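Local coordinates for protein UDP-N-acetylglucosamine pyrophosphorylase (PDB 3OC9) that probably catalyses the transfer of the uridylyl group from UTP to N-acetyl-alpha-D-glucosamine 1-phosphate, giving UDP-N-acetyl-alpha-D-glucosamine and diphosphate, at residues A[77-82]-A[383-388]; A[225-230]-A[254-259]; A[233-238]-A[311-316]. One frame throughout, in Å; residues are numbered along the deposited sequence.

Contact 1 of 3, residues A[77-82]-A[383-388]; sequences LRLQEL and KSFEEE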
loop_
_atom_site.group_PDB
_atom_site.type_symbol
_atom_site.label_atom_id
_atom_site.label_comp_id
_atom_site.label_asym_id
_atom_site.label_seq_id
_atom_site.Cartn_x
_atom_site.Cartn_y
_atom_site.Cartn_z
ATOM N N LEU A 77 -5.940 -1.992 -15.223
ATOM C CA LEU A 77 -6.243 -2.153 -16.663
ATOM C C LEU A 77 -5.030 -2.653 -17.490
ATOM O O LEU A 77 -5.172 -3.545 -18.347
ATOM C CB LEU A 77 -6.847 -0.867 -17.259
ATOM C CG LEU A 77 -8.302 -0.539 -16.852
ATOM C CD1 LEU A 77 -8.639 0.886 -17.256
ATOM C CD2 LEU A 77 -9.343 -1.515 -17.446
ATOM N N ARG A 78 -3.840 -2.129 -17.194
ATOM C CA ARG A 78 -2.599 -2.530 -17.923
ATOM C C ARG A 78 -2.141 -3.959 -17.582
ATOM O O ARG A 78 -1.715 -4.712 -18.473
ATOM C CB ARG A 78 -1.475 -1.510 -17.680
ATOM C CG ARG A 78 -0.115 -1.841 -18.337
ATOM C CD ARG A 78 -0.238 -1.957 -19.877
ATOM N NE ARG A 78 1.075 -2.083 -20.523
ATOM C CZ ARG A 78 1.247 -2.404 -21.809
ATOM N NH1 ARG A 78 0.191 -2.649 -22.591
ATOM N NH2 ARG A 78 2.474 -2.476 -22.313
ATOM N N LEU A 79 -2.212 -4.319 -16.291
ATOM C CA LEU A 79 -1.929 -5.675 -15.832
ATOM C C LEU A 79 -2.879 -6.709 -16.461
ATOM O O LEU A 79 -2.431 -7.780 -16.904
ATOM C CB LEU A 79 -1.977 -5.750 -14.282
ATOM C CG LEU A 79 -0.790 -5.063 -13.579
ATOM C CD1 LEU A 79 -1.099 -4.853 -12.079
ATOM C CD2 LEU A 79 0.497 -5.917 -13.754
ATOM N N GLN A 80 -4.177 -6.393 -16.530
ATOM C CA GLN A 80 -5.134 -7.294 -17.209
ATOM C C GLN A 80 -4.758 -7.529 -18.692
ATOM O O GLN A 80 -4.830 -8.659 -19.188
ATOM C CB GLN A 80 -6.589 -6.764 -17.102
ATOM C CG GLN A 80 -7.226 -6.937 -15.688
ATOM C CD GLN A 80 -8.598 -6.246 -15.516
ATOM O OE1 GLN A 80 -9.244 -6.396 -14.471
ATOM N NE2 GLN A 80 -9.034 -5.483 -16.524
ATOM N N GLU A 81 -4.359 -6.451 -19.358
ATOM C CA GLU A 81 -3.953 -6.456 -20.787
ATOM C C GLU A 81 -2.707 -7.327 -21.041
ATOM O O GLU A 81 -2.703 -8.147 -21.963
ATOM C CB GLU A 81 -3.718 -5.022 -21.247
ATOM C CG GLU A 81 -3.436 -4.839 -22.738
ATOM C CD GLU A 81 -3.485 -3.373 -23.156
ATOM O OE1 GLU A 81 -2.731 -2.530 -22.602
ATOM O OE2 GLU A 81 -4.299 -3.069 -24.059
ATOM N N LEU A 82 -1.672 -7.169 -20.215
ATOM C CA LEU A 82 -0.454 -7.992 -20.317
ATOM C C LEU A 82 -0.731 -9.502 -20.150
ATOM O O LEU A 82 -0.194 -10.337 -20.914
ATOM C CB LEU A 82 0.626 -7.505 -19.321
ATOM C CG LEU A 82 1.260 -6.125 -19.584
ATOM C CD1 LEU A 82 2.300 -5.742 -18.499
ATOM C CD2 LEU A 82 1.938 -6.078 -20.969
ATOM N N LYS A 383 -0.394 2.928 -20.151
ATOM C CA LYS A 383 0.485 2.626 -21.309
ATOM C C LYS A 383 1.691 1.671 -21.103
ATOM O O LYS A 383 2.100 0.986 -22.050
ATOM C CB LYS A 383 0.993 3.935 -21.933
ATOM C CG LYS A 383 -0.110 4.888 -22.406
ATOM C CD LYS A 383 -0.828 4.387 -23.654
ATOM C CE LYS A 383 -0.009 4.624 -24.920
ATOM N NZ LYS A 383 -0.770 4.190 -26.128
ATOM N N SER A 384 2.272 1.644 -19.899
ATOM C CA SER A 384 3.449 0.799 -19.607
ATOM C C SER A 384 3.457 0.464 -18.096
ATOM O O SER A 384 3.149 1.323 -17.271
ATOM C CB SER A 384 4.764 1.500 -20.044
ATOM O OG SER A 384 5.874 0.602 -20.136
ATOM N N PHE A 385 3.781 -0.789 -17.764
ATOM C CA PHE A 385 3.919 -1.248 -16.368
ATOM C C PHE A 385 5.363 -1.038 -15.874
ATOM O O PHE A 385 5.596 -0.321 -14.882
ATOM C CB PHE A 385 3.456 -2.719 -16.265
ATOM C CG PHE A 385 3.710 -3.381 -14.906
ATOM C CD1 PHE A 385 3.060 -2.929 -13.756
ATOM C CD2 PHE A 385 4.595 -4.454 -14.795
ATOM C CE1 PHE A 385 3.289 -3.551 -12.497
ATOM C CE2 PHE A 385 4.829 -5.079 -13.543
ATOM C CZ PHE A 385 4.179 -4.610 -12.395
ATOM N N GLU A 386 6.319 -1.688 -16.542
ATOM C CA GLU A 386 7.757 -1.418 -16.362
ATOM C C GLU A 386 8.189 -0.716 -17.674
ATOM O O GLU A 386 7.596 0.328 -18.007
ATOM C CB GLU A 386 8.541 -2.704 -16.021
ATOM C CG GLU A 386 8.096 -3.310 -14.642
ATOM C CD GLU A 386 8.407 -4.794 -14.415
ATOM O OE1 GLU A 386 8.582 -5.567 -15.391
ATOM O OE2 GLU A 386 8.451 -5.203 -13.222
ATOM N N GLU A 387 9.142 -1.271 -18.426
ATOM C CA GLU A 387 9.550 -0.656 -19.731
ATOM C C GLU A 387 8.925 -1.298 -20.992
ATOM O O GLU A 387 9.195 -0.862 -22.147
ATOM C CB GLU A 387 11.099 -0.589 -19.836
ATOM C CG GLU A 387 11.818 -1.867 -20.312
ATOM C CD GLU A 387 11.994 -2.954 -19.243
ATOM O OE1 GLU A 387 11.297 -2.948 -18.196
ATOM O OE2 GLU A 387 12.860 -3.834 -19.461
ATOM N N GLU A 388 8.076 -2.303 -20.791
ATOM C CA GLU A 388 7.602 -3.151 -21.909
ATOM C C GLU A 388 6.688 -2.459 -22.938
ATOM O O GLU A 388 6.547 -2.950 -24.077
ATOM C CB GLU A 388 6.979 -4.470 -21.382
ATOM C CG GLU A 388 5.486 -4.413 -20.983
ATOM C CD GLU A 388 5.198 -3.467 -19.811
ATOM O OE1 GLU A 388 6.006 -3.428 -18.853
ATOM O OE2 GLU A 388 4.165 -2.756 -19.869
#

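Contact 2 of 3, residues A[225-230]-A[254-259]; sequences VLVKEQ and FIYNCG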
loop_
_atom_site.group_PDB
_atom_site.type_symbol
_atom_site.label_atom_id
_atom_site.label_comp_id
_atom_site.label_asym_id
_atom_site.label_seq_id
_atom_site.Cartn_x
_atom_site.Cartn_y
_atom_site.Cartn_z
ATOM N N VAL A 225 11.336 -2.703 11.764
ATOM C CA VAL A 225 12.235 -3.752 11.237
ATOM C C VAL A 225 11.820 -5.184 11.630
ATOM O O VAL A 225 11.253 -5.392 12.708
ATOM C CB VAL A 225 13.758 -3.549 11.623
ATOM C CG1 VAL A 225 14.297 -2.172 11.152
ATOM C CG2 VAL A 225 13.992 -3.731 13.118
ATOM N N LEU A 226 12.123 -6.171 10.775
ATOM C CA LEU A 226 11.760 -7.589 11.073
ATOM C C LEU A 226 12.753 -8.263 12.028
ATOM O O LEU A 226 13.979 -8.029 11.941
ATOM C CB LEU A 226 11.684 -8.434 9.783
ATOM C CG LEU A 226 10.770 -7.909 8.664
ATOM C CD1 LEU A 226 10.782 -8.882 7.491
ATOM C CD2 LEU A 226 9.310 -7.691 9.139
ATOM N N VAL A 227 12.214 -9.112 12.905
ATOM C CA VAL A 227 13.010 -9.934 13.826
ATOM C C VAL A 227 12.447 -11.370 13.814
ATOM O O VAL A 227 11.330 -11.587 13.355
ATOM C CB VAL A 227 13.000 -9.370 15.299
ATOM C CG1 VAL A 227 13.516 -7.899 15.376
ATOM C CG2 VAL A 227 11.612 -9.494 15.930
ATOM N N LYS A 228 13.225 -12.336 14.313
ATOM C CA LYS A 228 12.765 -13.727 14.459
ATOM C C LYS A 228 12.767 -14.116 15.946
ATOM O O LYS A 228 13.746 -13.847 16.650
ATOM C CB LYS A 228 13.665 -14.675 13.642
ATOM C CG LYS A 228 13.119 -16.099 13.498
ATOM C CD LYS A 228 14.100 -17.032 12.774
ATOM C CE LYS A 228 13.996 -16.914 11.262
ATOM N NZ LYS A 228 14.825 -17.975 10.583
ATOM N N GLU A 229 11.672 -14.722 16.412
ATOM C CA GLU A 229 11.534 -15.209 17.802
ATOM C C GLU A 229 10.914 -16.614 17.806
ATOM O O GLU A 229 9.788 -16.798 17.330
ATOM C CB GLU A 229 10.658 -14.245 18.611
ATOM C CG GLU A 229 10.555 -14.555 20.114
ATOM C CD GLU A 229 9.902 -13.439 20.941
ATOM O OE1 GLU A 229 9.401 -12.443 20.376
ATOM O OE2 GLU A 229 9.895 -13.551 22.185
ATOM N N GLN A 230 11.651 -17.605 18.324
ATOM C CA GLN A 230 11.195 -19.013 18.299
ATOM C C GLN A 230 10.681 -19.446 16.903
ATOM O O GLN A 230 9.589 -20.034 16.753
ATOM C CB GLN A 230 10.171 -19.287 19.417
ATOM C CG GLN A 230 10.759 -19.175 20.837
ATOM C CD GLN A 230 9.948 -19.910 21.899
ATOM O OE1 GLN A 230 8.936 -19.401 22.388
ATOM N NE2 GLN A 230 10.414 -21.108 22.286
ATOM N N PHE A 254 23.590 -2.867 8.624
ATOM C CA PHE A 254 22.840 -3.240 9.844
ATOM C C PHE A 254 22.535 -4.739 9.890
ATOM O O PHE A 254 22.180 -5.331 8.861
ATOM C CB PHE A 254 21.549 -2.415 9.977
ATOM C CG PHE A 254 21.800 -0.966 10.310
ATOM C CD1 PHE A 254 21.890 -0.553 11.644
ATOM C CD2 PHE A 254 21.987 -0.023 9.295
ATOM C CE1 PHE A 254 22.164 0.784 11.975
ATOM C CE2 PHE A 254 22.256 1.308 9.612
ATOM C CZ PHE A 254 22.341 1.715 10.951
ATOM N N ILE A 255 22.738 -5.348 11.067
ATOM C CA ILE A 255 22.389 -6.753 11.347
ATOM C C ILE A 255 20.890 -6.998 11.121
ATOM O O ILE A 255 20.479 -7.989 10.490
ATOM C CB ILE A 255 22.740 -7.095 12.822
ATOM C CG1 ILE A 255 24.245 -7.008 13.042
ATOM C CG2 ILE A 255 22.229 -8.493 13.223
ATOM C CD1 ILE A 255 24.988 -8.167 12.465
ATOM N N TYR A 256 20.085 -6.088 11.675
ATOM C CA TYR A 256 18.620 -6.050 11.486
ATOM C C TYR A 256 18.263 -4.974 10.440
ATOM O O TYR A 256 17.946 -3.820 10.779
ATOM C CB TYR A 256 17.915 -5.801 12.826
ATOM C CG TYR A 256 18.106 -6.942 13.827
ATOM C CD1 TYR A 256 17.174 -7.987 13.907
ATOM C CD2 TYR A 256 19.214 -6.975 14.687
ATOM C CE1 TYR A 256 17.356 -9.059 14.820
ATOM C CE2 TYR A 256 19.400 -8.037 15.600
ATOM C CZ TYR A 256 18.462 -9.064 15.662
ATOM O OH TYR A 256 18.650 -10.107 16.562
ATOM N N ASN A 257 18.320 -5.372 9.168
ATOM C CA ASN A 257 18.230 -4.439 8.028
ATOM C C ASN A 257 16.935 -4.523 7.196
ATOM O O ASN A 257 16.815 -3.857 6.157
ATOM C CB ASN A 257 19.474 -4.571 7.109
ATOM C CG ASN A 257 19.563 -5.926 6.396
ATOM O OD1 ASN A 257 18.842 -6.888 6.717
ATOM N ND2 ASN A 257 20.450 -6.001 5.398
ATOM N N CYS A 258 15.966 -5.322 7.648
ATOM C CA CYS A 258 14.721 -5.537 6.866
ATOM C C CYS A 258 13.630 -4.500 7.206
ATOM O O CYS A 258 12.808 -4.716 8.116
ATOM C CB CYS A 258 14.204 -6.988 7.077
ATOM S SG CYS A 258 15.268 -8.309 6.346
ATOM N N GLY A 259 13.620 -3.371 6.486
ATOM C CA GLY A 259 12.616 -2.305 6.705
ATOM C C GLY A 259 11.228 -2.643 6.151
ATOM O O GLY A 259 11.058 -2.751 4.935
HETATM O O HOH W 1 15.727 -7.009 9.990
#

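Contact 3 of 3, residues A[233-238]-A[311-316]; sequences IKVVEY and FFFDVF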
loop_
_atom_site.group_PDB
_atom_site.type_symbol
_atom_site.label_atom_id
_atom_site.label_comp_id
_atom_site.label_asym_id
_atom_site.label_seq_id
_atom_site.Cartn_x
_atom_site.Cartn_y
_atom_site.Cartn_z
ATOM N N ILE A 233 8.205 -14.874 12.570
ATOM C CA ILE A 233 8.541 -13.478 12.183
ATOM C C ILE A 233 7.635 -12.431 12.850
ATOM O O ILE A 233 6.421 -12.633 12.919
ATOM C CB ILE A 233 8.467 -13.299 10.617
ATOM C CG1 ILE A 233 9.422 -14.262 9.902
ATOM C CG2 ILE A 233 8.698 -11.826 10.196
ATOM C CD1 ILE A 233 10.927 -14.011 10.190
ATOM N N LYS A 234 8.238 -11.331 13.343
ATOM C CA LYS A 234 7.550 -10.196 13.980
ATOM C C LYS A 234 8.108 -8.844 13.503
ATOM O O LYS A 234 9.252 -8.775 13.025
ATOM C CB LYS A 234 7.650 -10.261 15.535
ATOM C CG LYS A 234 6.879 -11.424 16.202
ATOM C CD LYS A 234 7.168 -11.548 17.737
ATOM C CE LYS A 234 6.588 -12.869 18.305
ATOM N NZ LYS A 234 6.479 -12.891 19.833
ATOM N N VAL A 235 7.292 -7.782 13.615
ATOM C CA VAL A 235 7.768 -6.383 13.434
ATOM C C VAL A 235 8.050 -5.709 14.777
ATOM O O VAL A 235 7.206 -5.788 15.711
ATOM C CB VAL A 235 6.740 -5.506 12.627
ATOM C CG1 VAL A 235 7.142 -4.028 12.605
ATOM C CG2 VAL A 235 6.570 -6.039 11.190
ATOM N N VAL A 236 9.219 -5.062 14.885
ATOM C CA VAL A 236 9.510 -4.119 15.992
ATOM C C VAL A 236 9.408 -2.674 15.454
ATOM O O VAL A 236 10.144 -2.298 14.547
ATOM C CB VAL A 236 10.903 -4.407 16.641
ATOM C CG1 VAL A 236 11.299 -3.318 17.677
ATOM C CG2 VAL A 236 10.921 -5.797 17.312
ATOM N N GLU A 237 8.481 -1.879 16.000
ATOM C CA GLU A 237 8.283 -0.475 15.554
ATOM C C GLU A 237 9.468 0.420 15.940
ATOM O O GLU A 237 10.197 0.122 16.904
ATOM C CB GLU A 237 6.979 0.117 16.112
ATOM C CG GLU A 237 5.701 -0.656 15.733
ATOM C CD GLU A 237 4.430 0.038 16.222
ATOM O OE1 GLU A 237 3.857 -0.402 17.246
ATOM O OE2 GLU A 237 4.014 1.033 15.598
ATOM N N TYR A 238 9.650 1.522 15.204
ATOM C CA TYR A 238 10.831 2.374 15.364
ATOM C C TYR A 238 10.980 2.868 16.803
ATOM O O TYR A 238 12.099 2.943 17.336
ATOM C CB TYR A 238 10.776 3.569 14.392
ATOM C CG TYR A 238 11.877 4.574 14.626
ATOM C CD1 TYR A 238 13.156 4.363 14.118
ATOM C CD2 TYR A 238 11.646 5.729 15.380
ATOM C CE1 TYR A 238 14.185 5.281 14.348
ATOM C CE2 TYR A 238 12.658 6.646 15.615
ATOM C CZ TYR A 238 13.923 6.422 15.091
ATOM O OH TYR A 238 14.930 7.336 15.321
ATOM N N PHE A 311 -3.415 -3.754 15.104
ATOM C CA PHE A 311 -2.421 -3.518 14.009
ATOM C C PHE A 311 -2.261 -4.780 13.116
ATOM O O PHE A 311 -2.093 -5.885 13.637
ATOM C CB PHE A 311 -1.029 -3.171 14.604
ATOM C CG PHE A 311 -0.928 -1.808 15.293
ATOM C CD1 PHE A 311 -1.933 -0.837 15.179
ATOM C CD2 PHE A 311 0.227 -1.490 16.010
ATOM C CE1 PHE A 311 -1.803 0.420 15.805
ATOM C CE2 PHE A 311 0.369 -0.234 16.627
ATOM C CZ PHE A 311 -0.651 0.715 16.518
ATOM N N PHE A 312 -2.324 -4.637 11.789
ATOM C CA PHE A 312 -2.353 -5.819 10.923
ATOM C C PHE A 312 -1.078 -6.665 11.041
ATOM O O PHE A 312 -1.149 -7.889 10.966
ATOM C CB PHE A 312 -2.689 -5.486 9.437
ATOM C CG PHE A 312 -1.535 -4.913 8.658
ATOM C CD1 PHE A 312 -0.482 -5.732 8.220
ATOM C CD2 PHE A 312 -1.499 -3.552 8.356
ATOM C CE1 PHE A 312 0.623 -5.191 7.516
ATOM C CE2 PHE A 312 -0.414 -3.001 7.648
ATOM C CZ PHE A 312 0.645 -3.823 7.228
ATOM N N PHE A 313 0.062 -6.014 11.268
ATOM C CA PHE A 313 1.356 -6.737 11.309
ATOM C C PHE A 313 1.555 -7.615 12.545
ATOM O O PHE A 313 2.453 -8.477 12.574
ATOM C CB PHE A 313 2.568 -5.808 11.011
ATOM C CG PHE A 313 2.595 -4.535 11.827
ATOM C CD1 PHE A 313 2.148 -3.332 11.274
ATOM C CD2 PHE A 313 3.069 -4.537 13.147
ATOM C CE1 PHE A 313 2.161 -2.142 12.020
ATOM C CE2 PHE A 313 3.099 -3.344 13.909
ATOM C CZ PHE A 313 2.635 -2.146 13.343
ATOM N N ASP A 314 0.701 -7.451 13.567
ATOM C CA ASP A 314 0.726 -8.400 14.695
ATOM C C ASP A 314 0.236 -9.811 14.320
ATOM O O ASP A 314 0.346 -10.728 15.140
ATOM C CB ASP A 314 -0.055 -7.859 15.927
ATOM C CG ASP A 314 0.680 -6.716 16.646
ATOM O OD1 ASP A 314 1.942 -6.723 16.712
ATOM O OD2 ASP A 314 -0.006 -5.794 17.171
ATOM N N VAL A 315 -0.269 -9.981 13.087
ATOM C CA VAL A 315 -0.660 -11.312 12.568
ATOM C C VAL A 315 0.532 -12.139 12.026
ATOM O O VAL A 315 0.434 -13.367 11.923
ATOM C CB VAL A 315 -1.829 -11.245 11.522
ATOM C CG1 VAL A 315 -1.317 -11.068 10.086
ATOM C CG2 VAL A 315 -2.708 -12.508 11.631
ATOM N N PHE A 316 1.657 -11.475 11.746
ATOM C CA PHE A 316 2.827 -12.160 11.132
ATOM C C PHE A 316 3.316 -13.448 11.857
ATOM O O PHE A 316 3.650 -14.436 11.175
ATOM C CB PHE A 316 4.026 -11.198 10.864
ATOM C CG PHE A 316 3.797 -10.118 9.786
ATOM C CD1 PHE A 316 2.620 -10.023 9.021
ATOM C CD2 PHE A 316 4.825 -9.181 9.548
ATOM C CE1 PHE A 316 2.470 -8.985 8.031
ATOM C CE2 PHE A 316 4.686 -8.135 8.559
ATOM C CZ PHE A 316 3.516 -8.053 7.794
HETATM O O HOH W 2 5.935 -16.028 11.095
HETATM O O HOH W 3 4.653 -8.625 14.398
HETATM O O HOH W 4 4.289 -5.187 16.172
#

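Contact 1 of 3, residues A[77-82]-A[383-388]
Arg78 sets its CG anti to the backbone N (chi1 178°), and both its chain and that of Glu388 bend at chi2 (60° and -63°), their charged ends meeting tip to tip. The grip is side-on but falls on a single oxygen: NH2 of Arg78 lies 3.0 Å from OE2 of Glu388, on the anti lone pair, and NE of Arg78 lies 3.2 Å from the same OE2. The syn lone pair of OE2 takes the backbone N of Phe385 at 2.9 Å in an almost straight bond, while OE1 of Glu388 accepts from Glu386 N. Over the guanidinium centre sits CD2 of Leu82; Lys383 O faces the opposite side, nearer the rim. NH1 of Arg78 forms a salt bridge with OE1 of Glu81, one helical turn on, and that oxygen also pairs with Arg382. Nearby, CD2 of Leu79 makes a CH-pi contact 4.0 Å from the Phe385 ring centroid, and CD1 of Leu82 lies 3.9 Å from CB of Phe385. A salt-bridge network of Arg78, Glu81 and Glu388 thus docks the 383-388 loop on helix 68-87. Three N-H donors converging on OE2 would favour an ionised Glu388, and the alternating charges probably stabilise the docking.

Contact 2 of 3, residues A[225-230]-A[254-259]
Leu226 and Cys258 hold the close-packed end of this contact. The backbone N of Leu226 donates to Cys258 O at 3.1 Å, and the same oxygen lies 3.3 Å from CA of Val225 in a CA-H...O contact. Together they accompany a single beta bridge between Val225 and Gly259. Leu226 has CG anti to its carbonyl carbon (chi1 -54°), which sets CG 3.9 Å from CB of Cys258; CD1 touches that CB too. Past the bridge the backbones part, and one water takes over: it donates to Leu226 O at 2.8 Å and accepts from Cys258 N at 2.9 Å. On the water-bridged side the Tyr256 ring brings an edge, in plane, to Leu226 O, with CD1 at 3.8 Å, while CG1 of Val227 meets CD1 of Tyr256 at 3.9 Å as the two side chains pass at a slant. Strand 225-229, whose other edge pairs with strand 232-236, is thereby joined to the start of strand 258-261 of the large mixed sheet. One direct backbone hydrogen bond and one water bridge satisfy the backbone polar groups of Leu226 and Cys258 in an otherwise largely apolar, buried seam.

Contact 3 of 3, residues A[233-238]-A[311-316]
Three phenylalanine rings from 311-316 meet Val235 and Glu237. The Phe313 ring carries CB of Phe311 over one face, toward the rim, and has CD of Glu237 near its plane, 4.0 Å from CZ; a water also lies at its edge. CB of Phe313 lies over one face of the Phe316 ring, toward the rim, while OE1 of Glu237 comes to the edge of the Phe311 ring, 3.5 Å from CE2, the carboxylate plane standing 88° from the ring. Val235 faces the 3-10 segment with its CB, which sits 3.8 Å from CD2 of Phe313, the two side chains crossing at about a right angle; CG2 of Val235 reaches CE2 of Phe316 at 3.9 Å. No direct hydrogen bond links the segments; three waters do. One accepts from Ile233 N and donates to Phe316 O, another joins Val235 N (2.9 Å) to Phe313 O, and a third donates to both Val235 O and OD1 of Asp314. His282 stacks on Phe311 and hydrogen-bonds OD2 of Asp314. Alongside the Val235, Phe313 and Phe316 packing, this water-mediated contact joins the two-stranded sheet of 225-229 and 232-236 to the 3-10 segment that leads to strand 322-326 of the large mixed sheet. The carboxylate of Glu237 meets ring edges, whose C-H groups carry slight positive charge, so a weak electrostatic attraction is likely.

Contacts 2 and 3 adjoin, their centres 11 Å apart, because strands 225-229 and 232-236 pair as a two-stranded antiparallel sheet: Val227 N lies 3.0 Å from Lys234 O, and CD2 of Leu226 packs against CG2 of Val235 at 3.8 Å. Contact 2 fastens the first strand to the large mixed sheet at 258-261, contact 3 the second to the 3-10 turn before strand 322-326 of that sheet. Along the chain their segments alternate, and both lie nested inside the loop closed by contact 1. That contact is remote. The centres of contacts 1 and 2 are 34 Å apart. The centres of contacts 1 and 3 are 32 Å apart, on opposite sides of the chain's centre.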